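Local coordinates for protein prolyl-tRNA synthetase (Naegleria fowleri, PDB 6UYH) that probably charges tRNA(Pro) with proline in an ATP-dependent reaction, and is captured here with the inhibitor halofuginone and an ATP analogue bound, at residues S42-F47 with P158-E164; E196-P202 with M405-R410; F76-V80 with T122-S127; A473-P479 with W506-S512. One frame throughout, in Å; residues are numbered along the deposited sequence.

Overall arrangement
Contact 1 comes first along the chain: strand 45-47 meets the loop between strands 140-149 and 164-174, closing a long loop beside the nucleotide. Contact 3 lies within that loop, where residues 76-80 pack on helix 121-131; both contacts touch the second subunit, and their centres are about 24 Å apart. Contact 2 opens only after contact 1 has closed, and spans the anticodon-binding region to bring the end of helix 177-198 of the catalytic core against helix 391-415. Contact 4 follows as a short closure near the C terminus, pairing strands 474-479 and 505-512. No two contacts touch; the nearest, contacts 1 and 4, come within about 6 Å between nearest atoms.

Contact 1: residues S42-F47 with P158-E164; sequences SGCYIF and PFIRSRE. With ANP (phosphoaminophosphonic acid-adenylate ester), chain C; EDO (1,2-ethanediol), chain L.
Segment 42-47 runs through a turn at G43 (phi/psi 81/8) into extended backbone up to strand residue F47, while 158-163 is an irregular loop leading into strand 164-174 at E164, with F159 at positive phi (67/-50). CA atoms of G43 and S162 lie 5.0 Å apart, of C44 and E164 5.8 Å, of Y45 and P158 7.0 Å. One direct hydrogen bond joins the backbones, R163 N to G43 O (2.8 Å). Water 1 adds a bridge, accepting from Y45 N and donating to E164 O (2.9 Å each). A side chain at G43 would clash with R163 CG. This loop belongs to the ATP site of the class II synthetase core: S162 reads the adenine edge of the ATP analogue with its backbone, S162 N to ANP N1 3.2 Å and ANP N6 to S162 O 3.0 Å, and R161 NH1 reaches ANP O2G at 3.1 Å. The Y45 ring (chi1 m) takes P158 CA over one face, 3.9 Å from its centroid, a CH-pi contact, with S162 CB at its edge, 3.7 Å from Y45 CE2. F159 (chi1 m) points its edge at the face of F47 (chi1 m), an offset edge-to-face pair with centroids 5.5 Å apart and planes at 84°. S162, chi1 p, turns OG to E164 O (2.6 Å). The E164 carboxylate reaches L78 N of the second subunit.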
# COMPACT_ATOMS: atom_id res chain seq x y z
N SER A 42 -20.33 -8.64 5.87
CA SER A 42 -20.05 -10.04 5.59
C SER A 42 -18.95 -10.18 4.55
O SER A 42 -18.91 -9.45 3.55
CB SER A 42 -21.33 -10.73 5.12
OG SER A 42 -21.05 -12.05 4.67
N GLY A 43 -18.01 -11.09 4.80
CA GLY A 43 -16.96 -11.38 3.86
C GLY A 43 -15.79 -10.41 3.89
O GLY A 43 -14.93 -10.49 3.01
N CYS A 44 -15.75 -9.51 4.86
CA CYS A 44 -14.66 -8.58 5.03
C CYS A 44 -14.01 -8.85 6.38
O CYS A 44 -14.71 -9.17 7.35
CB CYS A 44 -15.17 -7.13 4.96
SG CYS A 44 -15.91 -6.76 3.35
N TYR A 45 -12.69 -8.73 6.44
CA TYR A 45 -11.95 -9.11 7.64
C TYR A 45 -10.92 -8.04 7.98
O TYR A 45 -10.46 -7.31 7.11
CB TYR A 45 -11.25 -10.47 7.46
CG TYR A 45 -12.21 -11.54 6.96
CD1 TYR A 45 -13.00 -12.25 7.85
CD2 TYR A 45 -12.33 -11.83 5.60
CE1 TYR A 45 -13.89 -13.22 7.41
CE2 TYR A 45 -13.22 -12.80 5.15
CZ TYR A 45 -13.99 -13.49 6.06
OH TYR A 45 -14.88 -14.45 5.64
N ILE A 46 -10.56 -8.00 9.25
CA ILE A 46 -9.56 -7.07 9.78
C ILE A 46 -8.21 -7.78 9.83
O ILE A 46 -8.08 -8.85 10.44
CB ILE A 46 -9.97 -6.59 11.19
CG1 ILE A 46 -11.28 -5.81 11.12
CG2 ILE A 46 -8.83 -5.78 11.83
CD1 ILE A 46 -12.00 -5.72 12.45
N PHE A 47 -7.19 -7.18 9.19
CA PHE A 47 -5.83 -7.73 9.17
C PHE A 47 -5.03 -7.04 10.28
O PHE A 47 -4.70 -5.86 10.16
CB PHE A 47 -5.13 -7.51 7.83
CG PHE A 47 -5.72 -8.25 6.66
CD1 PHE A 47 -7.05 -8.10 6.31
CD2 PHE A 47 -4.92 -9.06 5.88
CE1 PHE A 47 -7.58 -8.79 5.22
CE2 PHE A 47 -5.45 -9.74 4.77
CZ PHE A 47 -6.78 -9.61 4.46
N PRO A 158 -12.09 -16.63 5.31
CA PRO A 158 -11.01 -15.71 5.66
C PRO A 158 -9.77 -15.98 4.83
O PRO A 158 -9.37 -17.13 4.64
CB PRO A 158 -10.78 -15.99 7.15
CG PRO A 158 -12.15 -16.42 7.65
CD PRO A 158 -12.72 -17.24 6.50
N PHE A 159 -9.21 -14.90 4.26
CA PHE A 159 -8.06 -14.88 3.36
C PHE A 159 -8.34 -15.53 2.01
O PHE A 159 -8.06 -14.91 0.98
CB PHE A 159 -6.82 -15.53 3.99
CG PHE A 159 -6.39 -14.90 5.28
CD1 PHE A 159 -5.99 -13.57 5.33
CD2 PHE A 159 -6.37 -15.64 6.45
CE1 PHE A 159 -5.59 -12.98 6.53
CE2 PHE A 159 -5.96 -15.07 7.65
CZ PHE A 159 -5.57 -13.73 7.69
N ILE A 160 -8.89 -16.75 1.99
CA ILE A 160 -9.00 -17.49 0.73
C ILE A 160 -9.99 -16.83 -0.22
O ILE A 160 -9.77 -16.80 -1.44
CB ILE A 160 -9.41 -18.95 0.99
CG1 ILE A 160 -8.40 -19.65 1.90
CG2 ILE A 160 -9.59 -19.69 -0.35
CD1 ILE A 160 -7.03 -19.84 1.27
N ARG A 161 -11.13 -16.37 0.31
CA ARG A 161 -12.21 -15.84 -0.53
C ARG A 161 -12.94 -14.77 0.28
O ARG A 161 -13.87 -15.07 1.03
CB ARG A 161 -13.17 -16.94 -0.97
CG ARG A 161 -14.20 -16.42 -1.99
CD ARG A 161 -15.14 -17.51 -2.48
NE ARG A 161 -14.40 -18.59 -3.13
CZ ARG A 161 -13.80 -18.48 -4.31
NH1 ARG A 161 -13.87 -17.35 -5.00
NH2 ARG A 161 -13.13 -19.52 -4.82
N SER A 162 -12.51 -13.52 0.12
CA SER A 162 -13.13 -12.41 0.83
C SER A 162 -13.73 -11.44 -0.18
O SER A 162 -13.34 -11.41 -1.35
CB SER A 162 -12.13 -11.71 1.77
OG SER A 162 -10.96 -11.24 1.10
N ARG A 163 -14.74 -10.68 0.26
CA ARG A 163 -15.42 -9.76 -0.67
C ARG A 163 -14.60 -8.51 -0.95
O ARG A 163 -14.70 -7.94 -2.05
CB ARG A 163 -16.81 -9.41 -0.14
CG ARG A 163 -17.79 -10.57 -0.32
CD ARG A 163 -19.19 -10.18 0.10
NE ARG A 163 -20.18 -11.04 -0.53
CZ ARG A 163 -21.48 -10.97 -0.27
NH1 ARG A 163 -21.93 -10.09 0.62
NH2 ARG A 163 -22.33 -11.78 -0.88
N GLU A 164 -13.82 -8.05 0.02
CA GLU A 164 -12.70 -7.16 -0.22
C GLU A 164 -11.43 -7.97 -0.00
O GLU A 164 -11.33 -8.68 1.01
CB GLU A 164 -12.70 -5.93 0.70
CG GLU A 164 -11.53 -4.99 0.38
CD GLU A 164 -11.44 -3.78 1.31
OE1 GLU A 164 -12.10 -3.76 2.36
OE2 GLU A 164 -10.71 -2.83 0.96
PG ANP C . -11.42 -18.01 -8.12
O1G ANP C . -11.95 -19.25 -8.66
O2G ANP C . -12.64 -17.02 -7.85
O3G ANP C . -10.66 -18.39 -6.79
PB ANP C . -10.49 -15.96 -10.11
O1B ANP C . -10.48 -16.30 -11.52
O2B ANP C . -11.80 -15.19 -9.77
N3B ANP C . -10.35 -17.28 -9.13
PA ANP C . -8.47 -13.93 -10.51
O1A ANP C . -7.74 -14.45 -11.68
O2A ANP C . -9.45 -12.88 -10.92
O3A ANP C . -9.28 -15.06 -9.74
O5' ANP C . -7.56 -13.32 -9.33
C5' ANP C . -6.13 -13.41 -9.18
C4' ANP C . -5.86 -14.20 -7.93
O4' ANP C . -6.50 -13.57 -6.80
C3' ANP C . -6.45 -15.60 -7.97
O3' ANP C . -5.55 -16.50 -8.61
C2' ANP C . -6.63 -15.93 -6.49
O2' ANP C . -5.46 -16.54 -5.96
C1' ANP C . -6.91 -14.55 -5.86
N9 ANP C . -8.31 -14.32 -5.53
C8 ANP C . -9.38 -14.39 -6.38
N7 ANP C . -10.53 -14.13 -5.82
C5 ANP C . -10.20 -13.87 -4.49
C6 ANP C . -10.97 -13.54 -3.37
N6 ANP C . -12.29 -13.33 -3.40
N1 ANP C . -10.33 -13.38 -2.19
C2 ANP C . -9.00 -13.53 -2.16
N3 ANP C . -8.16 -13.83 -3.16
C4 ANP C . -8.83 -13.99 -4.30
C1 EDO L . -17.23 -11.08 8.38
O1 EDO L . -15.99 -10.84 9.06
C2 EDO L . -17.41 -12.59 8.20
O2 EDO L . -18.26 -12.83 7.07
O HOH W 1 -11.40 -8.26 3.84
O HOH W 2 -11.77 -5.89 4.24

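Contact 2: residues E196-P202 with M405-R410; sequences EELLAVP and MLNKAR. With EDO (1,2-ethanediol), chain Z.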
# COMPACT_ATOMS: atom_id res chain seq x y z
N GLU A 196 7.16 -20.77 -2.21
CA GLU A 196 8.13 -21.74 -1.70
C GLU A 196 9.19 -21.07 -0.83
O GLU A 196 9.50 -21.56 0.27
CB GLU A 196 8.76 -22.52 -2.85
CG GLU A 196 7.71 -23.40 -3.58
CD GLU A 196 8.28 -24.61 -4.29
OE1 GLU A 196 9.52 -24.80 -4.28
OE2 GLU A 196 7.48 -25.39 -4.85
N GLU A 197 9.75 -19.94 -1.28
CA GLU A 197 10.87 -19.33 -0.56
C GLU A 197 10.42 -18.45 0.61
O GLU A 197 11.15 -18.33 1.59
CB GLU A 197 11.73 -18.51 -1.52
CG GLU A 197 12.46 -19.36 -2.56
CD GLU A 197 13.22 -18.54 -3.61
OE1 GLU A 197 13.48 -19.09 -4.70
OE2 GLU A 197 13.55 -17.36 -3.36
N LEU A 198 9.24 -17.83 0.54
CA LEU A 198 8.74 -17.02 1.65
C LEU A 198 7.78 -17.79 2.56
O LEU A 198 7.91 -17.73 3.78
CB LEU A 198 8.03 -15.77 1.12
CG LEU A 198 8.91 -14.71 0.46
CD1 LEU A 198 8.08 -13.50 0.07
CD2 LEU A 198 10.04 -14.33 1.40
N LEU A 199 6.82 -18.50 1.97
CA LEU A 199 5.74 -19.14 2.73
C LEU A 199 5.95 -20.62 2.98
O LEU A 199 5.13 -21.23 3.69
CB LEU A 199 4.40 -18.93 1.99
CG LEU A 199 4.09 -17.47 1.64
CD1 LEU A 199 2.77 -17.35 0.89
CD2 LEU A 199 4.09 -16.57 2.88
N ALA A 200 7.01 -21.21 2.43
CA ALA A 200 7.32 -22.64 2.56
C ALA A 200 6.14 -23.52 2.11
O ALA A 200 5.89 -24.58 2.67
CB ALA A 200 7.74 -22.99 3.99
N VAL A 201 5.44 -23.08 1.07
CA VAL A 201 4.30 -23.81 0.51
C VAL A 201 4.70 -24.33 -0.87
O VAL A 201 5.08 -23.53 -1.73
CB VAL A 201 3.04 -22.94 0.41
CG1 VAL A 201 1.97 -23.67 -0.42
CG2 VAL A 201 2.50 -22.60 1.80
N PRO A 202 4.59 -25.63 -1.14
CA PRO A 202 4.95 -26.14 -2.47
C PRO A 202 3.84 -25.87 -3.47
O PRO A 202 2.66 -25.79 -3.13
CB PRO A 202 5.13 -27.64 -2.22
CG PRO A 202 4.14 -27.94 -1.13
CD PRO A 202 4.18 -26.71 -0.22
N MET A 405 9.75 -27.22 6.84
CA MET A 405 8.35 -26.91 6.61
C MET A 405 7.98 -27.12 5.15
O MET A 405 6.94 -27.72 4.84
CB MET A 405 8.06 -25.46 7.04
CG MET A 405 8.15 -25.25 8.56
SD MET A 405 7.95 -23.53 9.05
CE MET A 405 6.31 -23.16 8.41
N LEU A 406 8.82 -26.65 4.23
CA LEU A 406 8.54 -26.81 2.81
C LEU A 406 8.65 -28.28 2.39
O LEU A 406 7.81 -28.78 1.63
CB LEU A 406 9.50 -25.94 1.99
CG LEU A 406 9.46 -26.10 0.47
CD1 LEU A 406 8.08 -25.73 -0.02
CD2 LEU A 406 10.55 -25.23 -0.19
N ASN A 407 9.66 -28.98 2.89
CA ASN A 407 9.85 -30.38 2.52
C ASN A 407 8.71 -31.25 3.03
O ASN A 407 8.25 -32.15 2.32
CB ASN A 407 11.19 -30.88 3.07
CG ASN A 407 12.37 -30.31 2.33
OD1 ASN A 407 12.25 -29.90 1.17
ND2 ASN A 407 13.53 -30.29 2.98
N LYS A 408 8.26 -31.01 4.27
CA LYS A 408 7.14 -31.78 4.81
C LYS A 408 5.88 -31.57 3.99
O LYS A 408 5.17 -32.53 3.67
CB LYS A 408 6.90 -31.37 6.27
CG LYS A 408 5.71 -32.06 6.94
CD LYS A 408 5.53 -31.58 8.39
CE LYS A 408 4.40 -32.36 9.08
NZ LYS A 408 4.11 -31.90 10.47
N ALA A 409 5.59 -30.32 3.62
CA ALA A 409 4.39 -30.05 2.84
C ALA A 409 4.49 -30.63 1.44
O ALA A 409 3.50 -31.13 0.90
CB ALA A 409 4.14 -28.54 2.79
N ARG A 410 5.69 -30.60 0.84
CA ARG A 410 5.82 -31.16 -0.50
C ARG A 410 5.66 -32.67 -0.47
O ARG A 410 5.06 -33.25 -1.38
CB ARG A 410 7.16 -30.78 -1.13
CG ARG A 410 7.12 -30.90 -2.67
CD ARG A 410 8.50 -30.85 -3.32
NE ARG A 410 9.29 -29.69 -2.89
CZ ARG A 410 9.11 -28.45 -3.35
NH1 ARG A 410 8.15 -28.19 -4.24
NH2 ARG A 410 9.89 -27.47 -2.91
C1 EDO Z . 14.19 -32.52 7.16
O1 EDO Z . 13.40 -31.79 8.10
C2 EDO Z . 13.80 -32.12 5.75
O2 EDO Z . 14.50 -30.92 5.38
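M405 is the first residue of 405-410 to meet 196-202, its CB 3.9 Å from A200 CB. One residue on, L406 lies at the centre: its CA is 4.4 Å from the CA of A200, close enough for a CA-H...O contact from L406 CA to A200 O (3.5 Å). A200 leaves the helical conformation with positive phi (55/36), and the chain turns there to run on to P202. The L406 side chain lies against the helix end and the exit chain, with CD2 3.8 Å from E196 O and CD1 3.7 Å from P202 N. A409 adds its CB, 3.5 Å from P202 CD. R410 completes the series with a two-pronged salt bridge: NH1 donates to E196 OE2 at 2.9 Å and NH2 to E196 OE1 at 3.0 Å, while P202 CB sits over one face of the guanidinium. E196 OE2 also accepts from V203 N, so the carboxylate ties the helix to the chain that follows it. Helix 274-283 borders the apolar end, where H283 touches A200 and M405. The whole is a helix C-terminus with its exit turn packed against the side of another helix, joining the class II catalytic core to the long helix 391-415.

Contact 3: residues F76-V80 with T122-S127; sequences FPLFV and TIMYPS
F76 and P77 are extended (phi/psi -96/166 and -73/158), L78 turns (-72/-30), and F79-V80 enter strand 79-81; opposite lies helix 122-127, kinked at P126-S127. CA atoms are nearest at F76-M124 (7.1 Å) and V80-I123 (6.2 Å). F76, chi1 -82° and chi2 77°, directs its ring at the helix: M124 CG (chi1 m, chi2 t, chi3 p) lies 3.5 Å from the centroid, a CH-pi contact. M124 SD is 4.6 Å from that centroid, an oblique Met-aromatic contact, and S127 OG meets the ring edge 3.8 Å from F76 CE2. P77 O is 3.6 Å from I123 CD1. V80, chi1 p, sets CB 3.6 Å from I123 CG1 and CG2 3.6 Å from T122 OG1, so I123 (m, t) wedges between F76 and V80. I46 of the second subunit packs on F76 and S127, and its Y39 on P77 and I123. This apolar packing lies at the dimer interface of the class II synthetase core, with the side chain of T122 about 7 Å from bound halofuginone.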
# COMPACT_ATOMS: atom_id res chain seq x y z
N PHE A 76 -3.97 3.39 -10.12
CA PHE A 76 -5.17 3.77 -10.85
C PHE A 76 -6.36 3.81 -9.90
O PHE A 76 -6.29 3.30 -8.77
CB PHE A 76 -5.43 2.78 -11.98
CG PHE A 76 -4.63 3.03 -13.23
CD1 PHE A 76 -3.30 2.66 -13.30
CD2 PHE A 76 -5.24 3.57 -14.36
CE1 PHE A 76 -2.56 2.86 -14.48
CE2 PHE A 76 -4.52 3.76 -15.53
CZ PHE A 76 -3.18 3.41 -15.60
N PRO A 77 -7.48 4.40 -10.32
CA PRO A 77 -8.59 4.64 -9.38
C PRO A 77 -9.37 3.38 -8.99
O PRO A 77 -9.40 2.36 -9.68
CB PRO A 77 -9.50 5.61 -10.15
CG PRO A 77 -8.56 6.34 -11.06
CD PRO A 77 -7.62 5.24 -11.52
N LEU A 78 -10.04 3.51 -7.84
CA LEU A 78 -10.95 2.49 -7.32
C LEU A 78 -12.24 2.42 -8.13
O LEU A 78 -12.87 1.36 -8.21
CB LEU A 78 -11.29 2.81 -5.85
CG LEU A 78 -12.42 2.03 -5.17
CD1 LEU A 78 -12.02 0.58 -4.94
CD2 LEU A 78 -12.80 2.70 -3.85
N PHE A 79 -12.66 3.54 -8.70
CA PHE A 79 -13.95 3.62 -9.38
C PHE A 79 -13.79 3.35 -10.86
O PHE A 79 -12.78 3.74 -11.47
CB PHE A 79 -14.58 4.99 -9.19
CG PHE A 79 -14.92 5.30 -7.76
CD1 PHE A 79 -15.77 4.47 -7.05
CD2 PHE A 79 -14.41 6.43 -7.14
CE1 PHE A 79 -16.09 4.75 -5.73
CE2 PHE A 79 -14.72 6.71 -5.83
CZ PHE A 79 -15.57 5.88 -5.12
N VAL A 80 -14.81 2.73 -11.44
CA VAL A 80 -14.83 2.48 -12.88
C VAL A 80 -16.24 2.74 -13.39
O VAL A 80 -17.22 2.42 -12.71
CB VAL A 80 -14.33 1.04 -13.20
CG1 VAL A 80 -15.19 -0.03 -12.50
CG2 VAL A 80 -14.29 0.80 -14.72
N THR A 122 -10.19 -2.74 -17.50
CA THR A 122 -11.00 -1.69 -18.15
C THR A 122 -10.71 -0.31 -17.58
O THR A 122 -11.12 0.69 -18.19
CB THR A 122 -12.50 -1.98 -18.03
OG1 THR A 122 -12.90 -1.93 -16.65
CG2 THR A 122 -12.85 -3.34 -18.64
N ILE A 123 -10.01 -0.24 -16.45
CA ILE A 123 -9.59 1.02 -15.84
C ILE A 123 -8.28 1.50 -16.46
O ILE A 123 -8.08 2.71 -16.62
CB ILE A 123 -9.44 0.82 -14.31
CG1 ILE A 123 -10.78 0.41 -13.70
CG2 ILE A 123 -8.86 2.08 -13.63
CD1 ILE A 123 -10.71 0.10 -12.20
N MET A 124 -7.39 0.58 -16.83
CA MET A 124 -6.05 0.91 -17.27
C MET A 124 -5.88 0.94 -18.78
O MET A 124 -5.08 1.74 -19.28
CB MET A 124 -5.06 -0.10 -16.69
CG MET A 124 -4.97 -0.03 -15.19
SD MET A 124 -3.97 -1.38 -14.51
CE MET A 124 -2.34 -0.89 -15.07
N TYR A 125 -6.60 0.12 -19.53
CA TYR A 125 -6.22 -0.06 -20.93
C TYR A 125 -6.59 1.12 -21.82
O TYR A 125 -5.91 1.32 -22.84
CB TYR A 125 -6.78 -1.38 -21.47
CG TYR A 125 -6.14 -2.61 -20.83
CD1 TYR A 125 -5.02 -2.47 -20.01
CD2 TYR A 125 -6.66 -3.88 -21.02
CE1 TYR A 125 -4.43 -3.57 -19.41
CE2 TYR A 125 -6.07 -5.00 -20.42
CZ TYR A 125 -4.96 -4.84 -19.62
OH TYR A 125 -4.37 -5.94 -19.02
N PRO A 126 -7.58 1.96 -21.49
CA PRO A 126 -7.70 3.21 -22.26
C PRO A 126 -6.47 4.10 -22.15
O PRO A 126 -6.08 4.73 -23.14
CB PRO A 126 -8.96 3.87 -21.66
CG PRO A 126 -9.79 2.70 -21.22
CD PRO A 126 -8.77 1.74 -20.64
N SER A 127 -5.82 4.13 -20.98
CA SER A 127 -4.56 4.86 -20.84
C SER A 127 -3.45 4.20 -21.64
O SER A 127 -2.61 4.90 -22.23
CB SER A 127 -4.16 4.94 -19.37
OG SER A 127 -5.08 5.75 -18.66

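Contact 4: residues A473-P479 with W506-S512; sequences AKSLCVP and WALFGRS. With EDO (1,2-ethanediol), chain P.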
# COMPACT_ATOMS: atom_id res chain seq x y z
N ALA A 473 -15.28 -32.59 -8.35
CA ALA A 473 -13.92 -32.39 -8.83
C ALA A 473 -13.94 -31.37 -9.96
O ALA A 473 -14.81 -31.42 -10.83
CB ALA A 473 -13.32 -33.70 -9.34
N LYS A 474 -12.99 -30.45 -9.95
CA LYS A 474 -12.86 -29.54 -11.08
C LYS A 474 -11.43 -29.59 -11.60
O LYS A 474 -10.54 -30.16 -10.97
CB LYS A 474 -13.27 -28.12 -10.71
CG LYS A 474 -12.36 -27.43 -9.75
CD LYS A 474 -12.95 -26.07 -9.39
CE LYS A 474 -12.08 -24.91 -9.83
NZ LYS A 474 -12.86 -23.64 -9.83
N SER A 475 -11.23 -29.04 -12.78
CA SER A 475 -9.88 -29.02 -13.33
C SER A 475 -9.05 -28.04 -12.53
O SER A 475 -9.51 -26.93 -12.19
CB SER A 475 -9.89 -28.66 -14.81
OG SER A 475 -10.22 -27.30 -14.97
N LEU A 476 -7.85 -28.46 -12.16
CA LEU A 476 -6.94 -27.60 -11.42
C LEU A 476 -5.92 -26.98 -12.37
O LEU A 476 -5.84 -25.76 -12.51
CB LEU A 476 -6.28 -28.41 -10.30
CG LEU A 476 -7.31 -29.13 -9.41
CD1 LEU A 476 -6.61 -30.00 -8.36
CD2 LEU A 476 -8.29 -28.13 -8.76
N CYS A 477 -5.19 -27.82 -13.11
CA CYS A 477 -4.33 -27.33 -14.17
C CYS A 477 -3.91 -28.51 -15.01
O CYS A 477 -4.04 -29.67 -14.61
CB CYS A 477 -3.09 -26.62 -13.61
SG CYS A 477 -1.96 -27.75 -12.77
N VAL A 478 -3.39 -28.21 -16.20
CA VAL A 478 -2.60 -29.17 -16.97
C VAL A 478 -1.14 -28.90 -16.65
O VAL A 478 -0.59 -27.86 -17.06
CB VAL A 478 -2.88 -29.03 -18.48
CG1 VAL A 478 -2.08 -30.06 -19.26
CG2 VAL A 478 -4.38 -29.18 -18.75
N PRO A 479 -0.48 -29.77 -15.88
CA PRO A 479 0.89 -29.46 -15.43
C PRO A 479 1.82 -29.15 -16.59
O PRO A 479 1.80 -29.83 -17.62
CB PRO A 479 1.31 -30.75 -14.70
CG PRO A 479 0.02 -31.32 -14.19
CD PRO A 479 -1.00 -31.01 -15.28
N TRP A 506 -1.94 -35.21 -19.63
CA TRP A 506 -2.48 -35.48 -18.31
C TRP A 506 -2.95 -34.18 -17.68
O TRP A 506 -2.25 -33.17 -17.75
CB TRP A 506 -1.44 -36.13 -17.40
CG TRP A 506 -1.04 -37.52 -17.82
CD1 TRP A 506 -0.01 -37.86 -18.64
CD2 TRP A 506 -1.64 -38.75 -17.39
NE1 TRP A 506 0.06 -39.23 -18.76
CE2 TRP A 506 -0.93 -39.80 -18.01
CE3 TRP A 506 -2.72 -39.06 -16.55
CZ2 TRP A 506 -1.26 -41.14 -17.82
CZ3 TRP A 506 -3.05 -40.40 -16.36
CH2 TRP A 506 -2.32 -41.43 -17.00
N ALA A 507 -4.13 -34.21 -17.08
CA ALA A 507 -4.66 -33.07 -16.35
C ALA A 507 -4.82 -33.40 -14.87
O ALA A 507 -5.18 -34.52 -14.49
CB ALA A 507 -6.01 -32.61 -16.93
N LEU A 508 -4.58 -32.39 -14.03
CA LEU A 508 -4.78 -32.51 -12.59
C LEU A 508 -6.18 -32.02 -12.24
O LEU A 508 -6.55 -30.88 -12.56
CB LEU A 508 -3.71 -31.71 -11.84
CG LEU A 508 -3.52 -31.99 -10.35
CD1 LEU A 508 -2.93 -33.37 -10.13
CD2 LEU A 508 -2.63 -30.88 -9.72
N PHE A 509 -6.98 -32.91 -11.64
CA PHE A 509 -8.33 -32.63 -11.20
C PHE A 509 -8.43 -32.88 -9.71
O PHE A 509 -7.72 -33.74 -9.16
CB PHE A 509 -9.36 -33.55 -11.92
CG PHE A 509 -9.84 -33.01 -13.24
CD1 PHE A 509 -8.97 -32.92 -14.32
CD2 PHE A 509 -11.16 -32.60 -13.40
CE1 PHE A 509 -9.41 -32.43 -15.54
CE2 PHE A 509 -11.60 -32.10 -14.62
CZ PHE A 509 -10.73 -32.02 -15.69
N GLY A 510 -9.32 -32.16 -9.05
CA GLY A 510 -9.48 -32.35 -7.62
C GLY A 510 -10.58 -31.47 -7.07
O GLY A 510 -11.14 -30.62 -7.77
N ARG A 511 -10.91 -31.71 -5.80
CA ARG A 511 -11.73 -30.76 -5.06
C ARG A 511 -10.94 -29.48 -4.84
O ARG A 511 -9.71 -29.47 -4.86
CB ARG A 511 -12.17 -31.36 -3.73
CG ARG A 511 -12.97 -32.65 -3.89
CD ARG A 511 -12.36 -33.79 -3.08
NE ARG A 511 -12.27 -33.47 -1.66
CZ ARG A 511 -13.15 -33.85 -0.75
NH1 ARG A 511 -12.98 -33.51 0.53
NH2 ARG A 511 -14.21 -34.59 -1.10
N SER A 512 -11.66 -28.38 -4.61
CA SER A 512 -11.04 -27.07 -4.59
C SER A 512 -11.78 -26.16 -3.62
O SER A 512 -12.91 -26.44 -3.21
CB SER A 512 -11.02 -26.48 -6.01
OG SER A 512 -10.54 -25.14 -6.05
C1 EDO P . -17.75 -23.85 -10.17
O1 EDO P . -18.38 -23.28 -9.02
C2 EDO P . -16.32 -23.32 -10.25
O2 EDO P . -15.70 -23.53 -8.98
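A classic beta bulge interrupts this antiparallel strand pair in the C-terminal prolyl-tRNA synthetase domain, part of a mixed sheet that runs on into the catalytic core: strand 474-479 also pairs with 204-207, and 505-512 with 232-243. K474 and G510 form a hydrogen-bonded pair, K474 N to G510 O at 2.9 Å and G510 N to K474 O at 3.0 Å. S475 faces F509 in a non-hydrogen-bonded pair. Beyond it the register slips by one, because L476 and C477 both face L508: L476 N reaches L508 O at 2.8 Å and C477 N reaches the same oxygen weakly at 3.4 Å, while L508 N returns to C477 O at 2.8 Å. The bulge turns the L476 side chain toward the partner strand, CD1 lying 3.5 Å from G510 N; a CB on G510 would clash with it. P479 CD rests 3.5 Å from W506 O. K474, whose side chain comes about 5 Å from the bound ATP analogue, extends along S512, CD to CB 3.9 Å. The F509 ring folds back under the neighbouring strand, its centroid 3.7 Å from S475 CA in a CH-pi contact 9° off the ring normal.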